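PDB 4YYF: beta-N-acetylhexosaminidase from Mycobacterium smegmatis, which probably hydrolyses terminal non-reducing N-acetyl-D-hexosamine residues from N-acetyl-beta-D-hexosaminides. Local coordinates for residues D104-R109 with G171-G176; D133-I138 with G187-G192; A180-Y185 with L233-T238; P206-A211 with G218-P223. The protein carries 1 engineered substitution. All coordinates share one frame; numbering follows the deposited sequence. Where two conformers were deposited one is given.

Interaction 1 of 4, residues D104-R109 with G171-G176. With ACT (acetate ion), chain D.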
loop_
_atom_site.group_PDB
_atom_site.type_symbol
_atom_site.label_atom_id
_atom_site.label_comp_id
_atom_site.label_asym_id
_atom_site.label_seq_id
_atom_site.Cartn_x
_atom_site.Cartn_y
_atom_site.Cartn_z
ATOM N N ASP A 104 8.473 1.665 1.990
ATOM C CA ASP A 104 8.022 2.242 3.259
ATOM C C ASP A 104 8.955 3.385 3.670
ATOM O O ASP A 104 9.976 3.154 4.309
ATOM C CB ASP A 104 8.055 1.201 4.380
ATOM C CG ASP A 104 6.811 0.329 4.430
ATOM O OD1 ASP A 104 5.802 0.657 3.767
ATOM O OD2 ASP A 104 6.839 -0.692 5.159
ATOM N N GLU A 105 8.609 4.617 3.330
ATOM C CA GLU A 105 9.443 5.755 3.713
ATOM C C GLU A 105 8.605 6.767 4.506
ATOM O O GLU A 105 8.101 7.751 3.952
ATOM C CB GLU A 105 10.094 6.373 2.466
ATOM C CG GLU A 105 11.091 7.478 2.742
ATOM C CD GLU A 105 12.046 7.158 3.875
ATOM O OE1 GLU A 105 11.911 7.770 4.953
ATOM O OE2 GLU A 105 12.946 6.310 3.692
ATOM N N GLU A 106 8.448 6.494 5.804
ATOM C CA GLU A 106 7.599 7.288 6.705
ATOM C C GLU A 106 8.421 8.274 7.514
ATOM O O GLU A 106 7.921 9.323 7.925
ATOM C CB GLU A 106 6.874 6.364 7.701
ATOM C CG GLU A 106 6.007 5.285 7.055
ATOM C CD GLU A 106 5.530 4.236 8.048
ATOM O OE1 GLU A 106 5.421 4.561 9.256
ATOM O OE2 GLU A 106 5.269 3.085 7.615
ATOM N N GLY A 107 9.675 7.909 7.777
ATOM C CA GLY A 107 10.526 8.665 8.681
ATOM C C GLY A 107 10.607 7.932 10.003
ATOM O O GLY A 107 9.852 6.983 10.235
ATOM N N GLY A 108 11.508 8.361 10.881
ATOM C CA GLY A 108 11.631 7.736 12.187
ATOM C C GLY A 108 12.031 6.271 12.108
ATOM O O GLY A 108 13.071 5.930 11.523
ATOM N N ARG A 109 11.216 5.401 12.700
ATOM C CA ARG A 109 11.538 3.974 12.766
ATOM C C ARG A 109 11.342 3.243 11.439
ATOM O O ARG A 109 11.863 2.141 11.248
ATOM C CB ARG A 109 10.716 3.295 13.862
ATOM C CG ARG A 109 11.240 3.571 15.281
ATOM C CD ARG A 109 10.393 2.857 16.327
ATOM N NE ARG A 109 8.991 3.203 16.135
ATOM C CZ ARG A 109 7.986 2.337 16.118
ATOM N NH1 ARG A 109 8.209 1.043 16.323
ATOM N NH2 ARG A 109 6.747 2.781 15.921
ATOM N N GLY A 171 2.499 3.222 17.234
ATOM C CA GLY A 171 3.284 4.075 18.117
ATOM C C GLY A 171 3.679 5.395 17.469
ATOM O O GLY A 171 2.828 6.082 16.903
ATOM N N ASP A 172 4.967 5.745 17.516
ATOM C CA ASP A 172 5.407 7.042 16.975
ATOM C C ASP A 172 5.288 7.183 15.449
ATOM O O ASP A 172 5.613 8.242 14.883
ATOM C CB ASP A 172 6.815 7.425 17.478
ATOM C CG ASP A 172 7.922 6.528 16.932
ATOM O OD1 ASP A 172 7.684 5.726 16.001
ATOM O OD2 ASP A 172 9.061 6.651 17.438
ATOM N N ARG A 173 4.813 6.133 14.781
ATOM C CA ARG A 173 4.526 6.225 13.351
ATOM C C ARG A 173 3.231 6.996 13.106
ATOM O O ARG A 173 2.913 7.347 11.970
ATOM C CB ARG A 173 4.404 4.831 12.731
ATOM C CG ARG A 173 5.670 3.993 12.781
ATOM C CD ARG A 173 5.331 2.540 12.433
ATOM N NE ARG A 173 4.881 2.387 11.045
ATOM C CZ ARG A 173 4.243 1.317 10.579
ATOM N NH1 ARG A 173 3.946 0.320 11.399
ATOM N NH2 ARG A 173 3.904 1.244 9.297
ATOM N N SER A 174 2.477 7.239 14.169
ATOM C CA SER A 174 1.224 7.991 14.066
ATOM C C SER A 174 1.436 9.466 14.360
ATOM O O SER A 174 2.181 9.818 15.273
ATOM C CB SER A 174 0.186 7.439 15.046
ATOM O OG SER A 174 -0.826 8.409 15.292
ATOM N N PHE A 175 0.762 10.328 13.603
ATOM C CA PHE A 175 0.875 11.770 13.818
ATOM C C PHE A 175 0.160 12.255 15.078
ATOM O O PHE A 175 0.354 13.389 15.491
ATOM C CB PHE A 175 0.369 12.558 12.594
ATOM C CG PHE A 175 1.313 12.531 11.423
ATOM C CD1 PHE A 175 2.415 13.383 11.386
ATOM C CD2 PHE A 175 1.118 11.644 10.382
ATOM C CE1 PHE A 175 3.289 13.359 10.310
ATOM C CE2 PHE A 175 1.986 11.609 9.307
ATOM C CZ PHE A 175 3.088 12.469 9.276
ATOM N N GLY A 176 -0.676 11.424 15.688
ATOM C CA GLY A 176 -1.288 11.829 16.942
ATOM C C GLY A 176 -2.471 11.000 17.403
ATOM O O GLY A 176 -2.908 10.075 16.723
HETATM C C ACT D . 1.951 -2.476 9.520
HETATM O O ACT D . 2.101 -3.123 8.456
HETATM O OXT ACT D . 2.953 -1.848 9.921
HETATM C CH3 ACT D . 0.662 -2.463 10.283
HETATM O O HOH W 1 4.898 7.118 10.151
HETATM O O HOH W 2 8.604 6.171 13.579
#
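Asp172 OD1 collects three donors, two of them from Arg109. The guanidinium presents its NE-NH2 side, with Arg109 NE 2.8 Å from Asp172 OD1 and Arg109 NH2 3.1 Å from the same Asp172 OD1. Both come from one face of the carboxylate, the NH2 from well above its plane, whereas OD1 lies close to the guanidinium plane. A water adds the third bond and also accepts from Arg109 N. The remaining NH1 of Arg109 is salt-bridged to Asp167.

The neighbouring bridge pairs its atoms differently. Arg173 NE reaches Glu106 OE1 at 2.9 Å in an almost straight bond (178°), and Arg173 NH2 reaches Glu106 OE2 at 2.8 Å. Each oxygen uses its syn lone pair, and the two planes are only 23° apart. A bend at chi3 (66°) places NE for this grip. Glu106 OE2 is also salt-bridged to Lys203. Arg173 NH1 binds an acetate oxygen, OXT, at 2.8 Å; the ion probably came from the crystallisation liquor, though such ions often mark pockets.

Glu106 and Gly107 form a classic bulge opposite Val110, near the end of barrel strand 100-107; the Glu106 bridge ties the bulge, and the Arg109 bridge the turn after it, to the loop that precedes helix 179-196.

Interaction 2 of 4, residues D133-I138 with G187-G192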
loop_
_atom_site.group_PDB
_atom_site.type_symbol
_atom_site.label_atom_id
_atom_site.label_comp_id
_atom_site.label_asym_id
_atom_site.label_seq_id
_atom_site.Cartn_x
_atom_site.Cartn_y
_atom_site.Cartn_z
ATOM N N ASP A 133 2.645 23.294 7.756
ATOM C CA ASP A 133 3.291 23.795 6.538
ATOM C C ASP A 133 4.733 23.317 6.439
ATOM O O ASP A 133 5.237 23.043 5.341
ATOM C CB ASP A 133 3.252 25.324 6.469
ATOM C CG ASP A 133 1.857 25.861 6.195
ATOM O OD1 ASP A 133 1.004 25.088 5.705
ATOM O OD2 ASP A 133 1.618 27.061 6.467
ATOM N N GLU A 134 5.398 23.233 7.588
ATOM C CA GLU A 134 6.757 22.695 7.645
ATOM C C GLU A 134 6.788 21.218 7.267
ATOM O O GLU A 134 7.715 20.763 6.581
ATOM C CB GLU A 134 7.362 22.904 9.038
ATOM C CG GLU A 134 7.729 24.346 9.318
ATOM C CD GLU A 134 8.254 24.564 10.718
ATOM O OE1 GLU A 134 7.650 24.045 11.674
ATOM O OE2 GLU A 134 9.277 25.258 10.862
ATOM N N VAL A 135 5.780 20.468 7.709
ATOM C CA VAL A 135 5.707 19.040 7.378
ATOM C C VAL A 135 5.466 18.865 5.877
ATOM O O VAL A 135 6.046 17.972 5.246
ATOM C CB VAL A 135 4.631 18.291 8.235
ATOM C CG1 VAL A 135 4.421 16.868 7.735
ATOM C CG2 VAL A 135 5.053 18.257 9.705
ATOM N N TYR A 136 4.644 19.739 5.297
ATOM C CA TYR A 136 4.446 19.725 3.849
ATOM C C TYR A 136 5.796 19.847 3.131
ATOM O O TYR A 136 6.100 19.063 2.227
ATOM C CB TYR A 136 3.500 20.847 3.393
ATOM C CG TYR A 136 3.534 21.046 1.891
ATOM C CD1 TYR A 136 2.825 20.202 1.046
ATOM C CD2 TYR A 136 4.286 22.067 1.320
ATOM C CE1 TYR A 136 2.864 20.371 -0.335
ATOM C CE2 TYR A 136 4.338 22.243 -0.058
ATOM C CZ TYR A 136 3.628 21.393 -0.877
ATOM O OH TYR A 136 3.674 21.567 -2.243
ATOM N N GLY A 137 6.594 20.821 3.549
ATOM C CA GLY A 137 7.897 21.070 2.946
ATOM C C GLY A 137 8.860 19.910 3.120
ATOM O O GLY A 137 9.639 19.597 2.222
ATOM N N ILE A 138 8.820 19.271 4.285
ATOM C CA ILE A 138 9.671 18.113 4.526
ATOM C C ILE A 138 9.299 16.962 3.586
ATOM O O ILE A 138 10.176 16.334 2.977
ATOM C CB ILE A 138 9.574 17.656 5.983
ATOM C CG1 ILE A 138 10.260 18.674 6.895
ATOM C CG2 ILE A 138 10.210 16.291 6.152
ATOM C CD1 ILE A 138 10.051 18.410 8.387
ATOM N N GLY A 187 -2.296 14.860 6.175
ATOM C CA GLY A 187 -2.753 15.521 4.960
ATOM C C GLY A 187 -1.639 16.334 4.321
ATOM O O GLY A 187 -1.452 16.315 3.095
ATOM N N ALA A 188 -0.888 17.035 5.160
ATOM C CA ALA A 188 0.239 17.833 4.701
ATOM C C ALA A 188 1.315 16.925 4.138
ATOM O O ALA A 188 1.918 17.236 3.101
ATOM C CB ALA A 188 0.810 18.690 5.852
ATOM N N TYR A 189 1.550 15.803 4.811
ATOM C CA TYR A 189 2.599 14.887 4.382
ATOM C C TYR A 189 2.217 14.288 3.026
ATOM O O TYR A 189 3.055 14.166 2.129
ATOM C CB TYR A 189 2.869 13.781 5.434
ATOM C CG TYR A 189 4.279 13.213 5.337
ATOM C CD1 TYR A 189 4.601 12.257 4.377
ATOM C CD2 TYR A 189 5.295 13.658 6.182
ATOM C CE1 TYR A 189 5.911 11.754 4.266
ATOM C CE2 TYR A 189 6.604 13.148 6.084
ATOM C CZ TYR A 189 6.892 12.202 5.127
ATOM O OH TYR A 189 8.175 11.704 5.016
ATOM N N ALA A 190 0.951 13.911 2.880
ATOM C CA ALA A 190 0.483 13.316 1.623
ATOM C C ALA A 190 0.581 14.334 0.492
ATOM O O ALA A 190 0.961 13.994 -0.637
ATOM C CB ALA A 190 -0.948 12.782 1.764
ATOM N N ARG A 191 0.253 15.588 0.806
ATOM C CA ARG A 191 0.242 16.652 -0.188
ATOM C C ARG A 191 1.670 16.918 -0.693
ATOM O O ARG A 191 1.880 17.172 -1.884
ATOM C CB ARG A 191 -0.416 17.917 0.409
ATOM C CG ARG A 191 -0.662 19.042 -0.588
ATOM C CD ARG A 191 -1.600 20.116 -0.018
ATOM N NE ARG A 191 -1.296 20.455 1.376
ATOM C CZ ARG A 191 -0.547 21.486 1.761
ATOM N NH1 ARG A 191 -0.009 22.304 0.860
ATOM N NH2 ARG A 191 -0.340 21.698 3.058
ATOM N N GLY A 192 2.641 16.850 0.219
ATOM C CA GLY A 192 4.043 17.039 -0.128
ATOM C C GLY A 192 4.535 15.947 -1.052
ATOM O O GLY A 192 5.181 16.225 -2.064
#
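Tyr136 of helix 132-148 leans across Ala188, Arg191 and Gly192 of helix 179-196, two helices on the outside of the TIM barrel of the family 3 N-terminal domain. The short segments run in the same general direction, their axes 7.4 Å apart at closest and crossing at -32°.

From the backbone outward, Tyr136 CB lies 3.9 Å from Arg191 NH2 and also packs on the methyl of Ala188. Its CG is anti to the backbone N (chi1 167°), beside the carbonyl carbon. Tyr136 CD1 then sits 3.5 Å from Arg191 NH1, and CE1 rests 3.5 Å from Gly192 CA, a close approach to bare backbone. At the tip, the hydroxyl is hydrogen-bonded to Asp195, one turn further along.

Arg191 folds back over one face of the ring as a cation-pi stack: the guanidinium and ring planes differ by just 3° and their centres are 4.3 Å apart, with NH1 offset toward the rim. Asp133 OD1 is near Arg191 NH2 without forming a salt bridge, and may still steady the charge.

Deeper between the helices, where Tyr189 OH bonds Gln120, the Val135 CG1 methyl abuts the edge of the Tyr189 ring, 3.7 Å from its CD2.

Interaction 3 of 4, residues A180-Y185 with L233-T238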
loop_
_atom_site.group_PDB
_atom_site.type_symbol
_atom_site.label_atom_id
_atom_site.label_comp_id
_atom_site.label_asym_id
_atom_site.label_seq_id
_atom_site.Cartn_x
_atom_site.Cartn_y
_atom_site.Cartn_z
ATOM N N ALA A 180 -8.178 14.992 14.341
ATOM C CA ALA A 180 -8.095 16.276 13.637
ATOM C C ALA A 180 -6.632 16.638 13.395
ATOM O O ALA A 180 -6.284 17.217 12.360
ATOM C CB ALA A 180 -8.810 17.378 14.421
ATOM N N VAL A 181 -5.778 16.290 14.355
ATOM C CA VAL A 181 -4.337 16.485 14.204
ATOM C C VAL A 181 -3.786 15.566 13.123
ATOM O O VAL A 181 -2.972 15.995 12.295
ATOM C CB VAL A 181 -3.597 16.266 15.537
ATOM C CG1 VAL A 181 -2.085 16.291 15.325
ATOM C CG2 VAL A 181 -4.012 17.328 16.535
ATOM N N VAL A 182 -4.229 14.309 13.110
ATOM C CA VAL A 182 -3.798 13.391 12.063
ATOM C C VAL A 182 -4.183 13.935 10.695
ATOM O O VAL A 182 -3.360 13.968 9.780
ATOM C CB VAL A 182 -4.364 11.966 12.256
ATOM C CG1 VAL A 182 -4.105 11.111 11.011
ATOM C CG2 VAL A 182 -3.744 11.318 13.491
ATOM N N THR A 183 -5.423 14.392 10.566
ATOM C CA THR A 183 -5.892 14.911 9.280
ATOM C C THR A 183 -5.017 16.059 8.789
ATOM O O THR A 183 -4.589 16.080 7.639
ATOM C CB THR A 183 -7.343 15.371 9.372
ATOM O OG1 THR A 183 -8.153 14.265 9.799
ATOM C CG2 THR A 183 -7.830 15.885 8.018
ATOM N N GLU A 184 -4.737 17.013 9.672
ATOM C CA GLU A 184 -3.893 18.141 9.300
ATOM C C GLU A 184 -2.488 17.707 8.902
ATOM O O GLU A 184 -2.005 18.068 7.831
ATOM C CB GLU A 184 -3.817 19.155 10.444
ATOM C CG GLU A 184 -3.220 20.477 10.024
ATOM C CD GLU A 184 -2.977 21.405 11.195
ATOM O OE1 GLU A 184 -3.177 20.974 12.354
ATOM O OE2 GLU A 184 -2.580 22.564 10.950
ATOM N N TYR A 185 -1.832 16.922 9.754
ATOM C CA TYR A 185 -0.427 16.590 9.526
ATOM C C TYR A 185 -0.208 15.513 8.467
ATOM O O TYR A 185 0.637 15.674 7.569
ATOM C CB TYR A 185 0.276 16.248 10.850
ATOM C CG TYR A 185 0.646 17.475 11.631
ATOM C CD1 TYR A 185 -0.300 18.149 12.399
ATOM C CD2 TYR A 185 1.941 17.978 11.589
ATOM C CE1 TYR A 185 0.039 19.295 13.111
ATOM C CE2 TYR A 185 2.289 19.122 12.292
ATOM C CZ TYR A 185 1.338 19.770 13.049
ATOM O OH TYR A 185 1.699 20.894 13.742
ATOM N N LEU A 233 -11.543 6.505 11.588
ATOM C CA LEU A 233 -11.922 6.675 10.186
ATOM C C LEU A 233 -11.998 8.141 9.786
ATOM O O LEU A 233 -12.121 8.459 8.607
ATOM C CB LEU A 233 -13.270 5.988 9.896
ATOM C CG LEU A 233 -13.172 4.471 9.745
ATOM C CD1 LEU A 233 -14.543 3.810 9.758
ATOM C CD2 LEU A 233 -12.417 4.107 8.467
ATOM N N VAL A 234 -11.943 9.033 10.771
ATOM C CA VAL A 234 -12.098 10.467 10.498
ATOM C C VAL A 234 -11.128 11.041 9.438
ATOM O O VAL A 234 -11.571 11.755 8.535
ATOM C CB VAL A 234 -12.119 11.305 11.808
ATOM C CG1 VAL A 234 -12.087 12.791 11.508
ATOM C CG2 VAL A 234 -13.364 10.954 12.622
ATOM N N PRO A 235 -9.816 10.726 9.528
ATOM C CA PRO A 235 -8.885 11.271 8.529
ATOM C C PRO A 235 -9.218 10.893 7.076
ATOM O O PRO A 235 -9.026 11.714 6.176
ATOM C CB PRO A 235 -7.535 10.658 8.944
ATOM C CG PRO A 235 -7.669 10.452 10.425
ATOM C CD PRO A 235 -9.098 10.027 10.617
ATOM N N TYR A 236 -9.705 9.677 6.848
ATOM C CA TYR A 236 -10.046 9.245 5.492
ATOM C C TYR A 236 -11.141 10.098 4.850
ATOM O O TYR A 236 -11.177 10.244 3.633
ATOM C CB TYR A 236 -10.466 7.770 5.473
ATOM C CG TYR A 236 -9.360 6.813 5.861
ATOM C CD1 TYR A 236 -8.455 6.348 4.917
ATOM C CD2 TYR A 236 -9.220 6.372 7.174
ATOM C CE1 TYR A 236 -7.436 5.469 5.267
ATOM C CE2 TYR A 236 -8.196 5.495 7.535
ATOM C CZ TYR A 236 -7.316 5.049 6.572
ATOM O OH TYR A 236 -6.302 4.172 6.920
ATOM N N ARG A 237 -12.025 10.662 5.671
ATOM C CA ARG A 237 -13.155 11.433 5.151
ATOM C C ARG A 237 -12.727 12.586 4.262
ATOM O O ARG A 237 -13.402 12.896 3.292
ATOM C CB ARG A 237 -14.012 11.996 6.278
ATOM C CG ARG A 237 -14.681 10.981 7.178
ATOM C CD ARG A 237 -15.341 11.745 8.309
ATOM N NE ARG A 237 -15.927 10.903 9.349
ATOM C CZ ARG A 237 -16.449 11.385 10.475
ATOM N NH1 ARG A 237 -16.973 10.567 11.377
ATOM N NH2 ARG A 237 -16.443 12.693 10.698
ATOM N N THR A 238 -11.618 13.236 4.598
ATOM C CA THR A 238 -11.124 14.318 3.750
ATOM C C THR A 238 -9.935 13.906 2.880
ATOM O O THR A 238 -9.793 14.391 1.765
ATOM C CB THR A 238 -10.784 15.596 4.539
ATOM O OG1 THR A 238 -9.788 15.301 5.510
ATOM C CG2 THR A 238 -12.018 16.135 5.244
#
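Thr183 and Val182 meet Pro235 with different kinds of atom. Val182 CG1 lies against the ring carbon Pro235 CG at 3.7 Å. Thr183 instead brings its oxygen: OG1 is 3.3 Å from Pro235 CA, with CB and CG of the same proline a little further off. The methyl of Thr183 meets the partner helix three residues further on: its CG2 comes within 3.2 Å of Thr238 OG1. That is a close approach of a methyl to a hydroxyl oxygen, and no hydrogen bond spans the two segments.

The orientation of Thr183 follows from its own helix. With chi1 at -58°, OG1 stands beside the backbone N and is hydrogen-bonded to the carbonyl oxygen of Pro179, one turn earlier, while CG2 lies anti to that N and projects toward Thr238.

These residues join two outer helices of the TIM barrel, 179-196 and 234-239; between them the chain runs through inner strand 199-205, a long loop and the short helix 225-229. The axes of the short segments approach to 8.8 Å and cross at -37°. The nearest CA atoms, those of Thr183 and Pro235, are 4.8 Å apart.

Further out, each helix has other neighbours. Tyr185 touches Val135 of helix 132-148 and is hydrogen-bonded through its hydroxyl to Lys130 O, while Tyr236 turns to the barrel strand and makes an edge-to-face contact with Phe205.

Interaction 4 of 4, residues P206-A211 with G218-P223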
loop_
_atom_site.group_PDB
_atom_site.type_symbol
_atom_site.label_atom_id
_atom_site.label_comp_id
_atom_site.label_asym_id
_atom_site.label_seq_id
_atom_site.Cartn_x
_atom_site.Cartn_y
_atom_site.Cartn_z
ATOM N N PRO A 206 -9.264 -0.023 8.038
ATOM C CA PRO A 206 -9.928 1.162 8.603
ATOM C C PRO A 206 -9.340 1.648 9.930
ATOM O O PRO A 206 -10.019 2.370 10.669
ATOM C CB PRO A 206 -11.346 0.661 8.848
ATOM C CG PRO A 206 -11.138 -0.795 9.232
ATOM C CD PRO A 206 -10.039 -1.251 8.291
ATOM N N GLY A 207 -8.111 1.252 10.246
ATOM C CA GLY A 207 -7.449 1.797 11.425
ATOM C C GLY A 207 -6.739 0.783 12.302
ATOM O O GLY A 207 -7.383 -0.052 12.944
ATOM N N HIS A 208 -5.411 0.875 12.360
ATOM C CA HIS A 208 -4.589 -0.060 13.154
ATOM C C HIS A 208 -4.210 0.574 14.493
ATOM O O HIS A 208 -3.671 -0.092 15.387
ATOM C CB HIS A 208 -3.308 -0.419 12.376
ATOM C CG HIS A 208 -2.685 -1.717 12.766
ATOM N ND1 HIS A 208 -2.344 -2.037 14.078
ATOM C CD2 HIS A 208 -2.313 -2.796 12.035
ATOM C CE1 HIS A 208 -1.816 -3.233 14.121
ATOM N NE2 HIS A 208 -1.784 -3.728 12.885
ATOM N N GLY A 209 -4.494 1.868 14.635
ATOM C CA GLY A 209 -4.029 2.632 15.783
ATOM C C GLY A 209 -4.482 2.116 17.140
ATOM O O GLY A 209 -3.754 2.242 18.122
ATOM N N HIS A 210 -5.679 1.544 17.210
ATOM C CA HIS A 210 -6.184 1.045 18.495
ATOM C C HIS A 210 -6.360 -0.478 18.480
ATOM O O HIS A 210 -7.109 -1.025 19.283
ATOM C CB HIS A 210 -7.507 1.733 18.872
ATOM C CG HIS A 210 -7.408 3.225 18.973
ATOM N ND1 HIS A 210 -7.770 4.070 17.947
ATOM C CD2 HIS A 210 -6.985 4.024 19.987
ATOM C CE1 HIS A 210 -7.582 5.327 18.324
ATOM N NE2 HIS A 210 -7.104 5.321 19.554
ATOM N N ALA A 211 -5.675 -1.157 17.563
ATOM C CA ALA A 211 -5.776 -2.621 17.465
ATOM C C ALA A 211 -5.156 -3.305 18.688
ATOM O O ALA A 211 -4.340 -2.707 19.386
ATOM C CB ALA A 211 -5.123 -3.118 16.189
ATOM N N GLY A 218 0.651 -11.947 14.497
ATOM C CA GLY A 218 -0.544 -12.753 14.688
ATOM C C GLY A 218 -1.798 -11.944 14.465
ATOM O O GLY A 218 -1.725 -10.795 14.046
ATOM N N GLY A 219 -2.953 -12.538 14.742
ATOM C CA GLY A 219 -4.216 -11.856 14.520
ATOM C C GLY A 219 -4.416 -10.754 15.536
ATOM O O GLY A 219 -3.991 -10.879 16.687
ATOM N N VAL A 220 -5.058 -9.670 15.106
ATOM C CA VAL A 220 -5.372 -8.550 15.985
ATOM C C VAL A 220 -6.805 -8.068 15.736
ATOM O O VAL A 220 -7.363 -8.296 14.654
ATOM C CB VAL A 220 -4.385 -7.365 15.794
ATOM C CG1 VAL A 220 -2.948 -7.811 16.009
ATOM C CG2 VAL A 220 -4.544 -6.735 14.415
ATOM N N THR A 221 -7.381 -7.405 16.740
ATOM C CA THR A 221 -8.752 -6.889 16.679
ATOM C C THR A 221 -8.793 -5.384 16.983
ATOM O O THR A 221 -8.089 -4.905 17.872
ATOM C CB THR A 221 -9.656 -7.629 17.688
ATOM O OG1 THR A 221 -9.574 -9.035 17.451
ATOM C CG2 THR A 221 -11.120 -7.193 17.555
ATOM N N THR A 222 -9.626 -4.643 16.257
ATOM C CA THR A 222 -9.812 -3.217 16.522
ATOM C C THR A 222 -11.026 -3.003 17.424
ATOM O O THR A 222 -11.775 -3.947 17.682
ATOM C CB THR A 222 -10.113 -2.468 15.228
ATOM O OG1 THR A 222 -11.405 -2.868 14.765
ATOM C CG2 THR A 222 -9.069 -2.752 14.164
ATOM N N PRO A 223 -11.244 -1.752 17.886
ATOM C CA PRO A 223 -12.549 -1.427 18.471
ATOM C C PRO A 223 -13.645 -1.649 17.424
ATOM O O PRO A 223 -13.329 -1.714 16.237
ATOM C CB PRO A 223 -12.426 0.071 18.776
ATOM C CG PRO A 223 -10.960 0.295 18.966
ATOM C CD PRO A 223 -10.293 -0.623 17.992
HETATM O O HOH W 3 -9.017 -3.677 20.469
#
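Thr222 has chi1 at 68°, so that OG1 stands between the backbone N and the carbonyl carbon; CG2, anti to that carbon, is delivered 3.4 Å from Gly207 O. Val220 has chi1 at -56°, which leaves CG2 in the crowded position, where it meets Ala211 CB at 4.1 Å. Both belong to the long glycine-rich loop that follows barrel strand 199-205, the family 3 loop which, in related N-acetylglucosaminidases, carries a mobile Asp-His pair.

The first limb, 206-211, begins after a cis peptide and closes into a type I turn from His208 to Ala211, pinned by Ala211 N to His208 O at 3.1 Å. At the end of the turn the limbs touch through backbone: Ala211 CA makes a CA-H...O contact of 3.3 Å to Thr221 O. A water linked to Thr221 O also reaches His210 O, though weakly.

Pro223 packs against His210, its CG 3.7 Å from His210 CB and its CD near His210 O. The two histidine rings are held from elsewhere, His208 NE2 by Ser215 OG and His210 ND1 by Asp232. An acetate beside His208 is consistent with a pocket here.

The second limb finishes with a bond of its own, Thr222 OG1 donating to Pro223 O at 2.7 Å.

How the interactions relate
Read from the N terminus, interaction 1 opens at the end of strand 100-107, and interaction 2 opens on helix 132-148 before 171-176 returns to close the first loop. Interaction 3 then opens at 180-185, ahead of the closing of interaction 2 at 187-192 on the same helix 179-196. Interaction 2 therefore crosses both 1 and 3, while 1 and 3 follow in series. Phe175 of interaction 1 touches Tyr189 and Tyr185, and Val135 touches Tyr185, linking the three. Interaction 4 lies nested within the loop that interaction 3 closes at 233-238, and Pro206 packs on Leu233. Together they join strand-end loops to the barrel's outer helices.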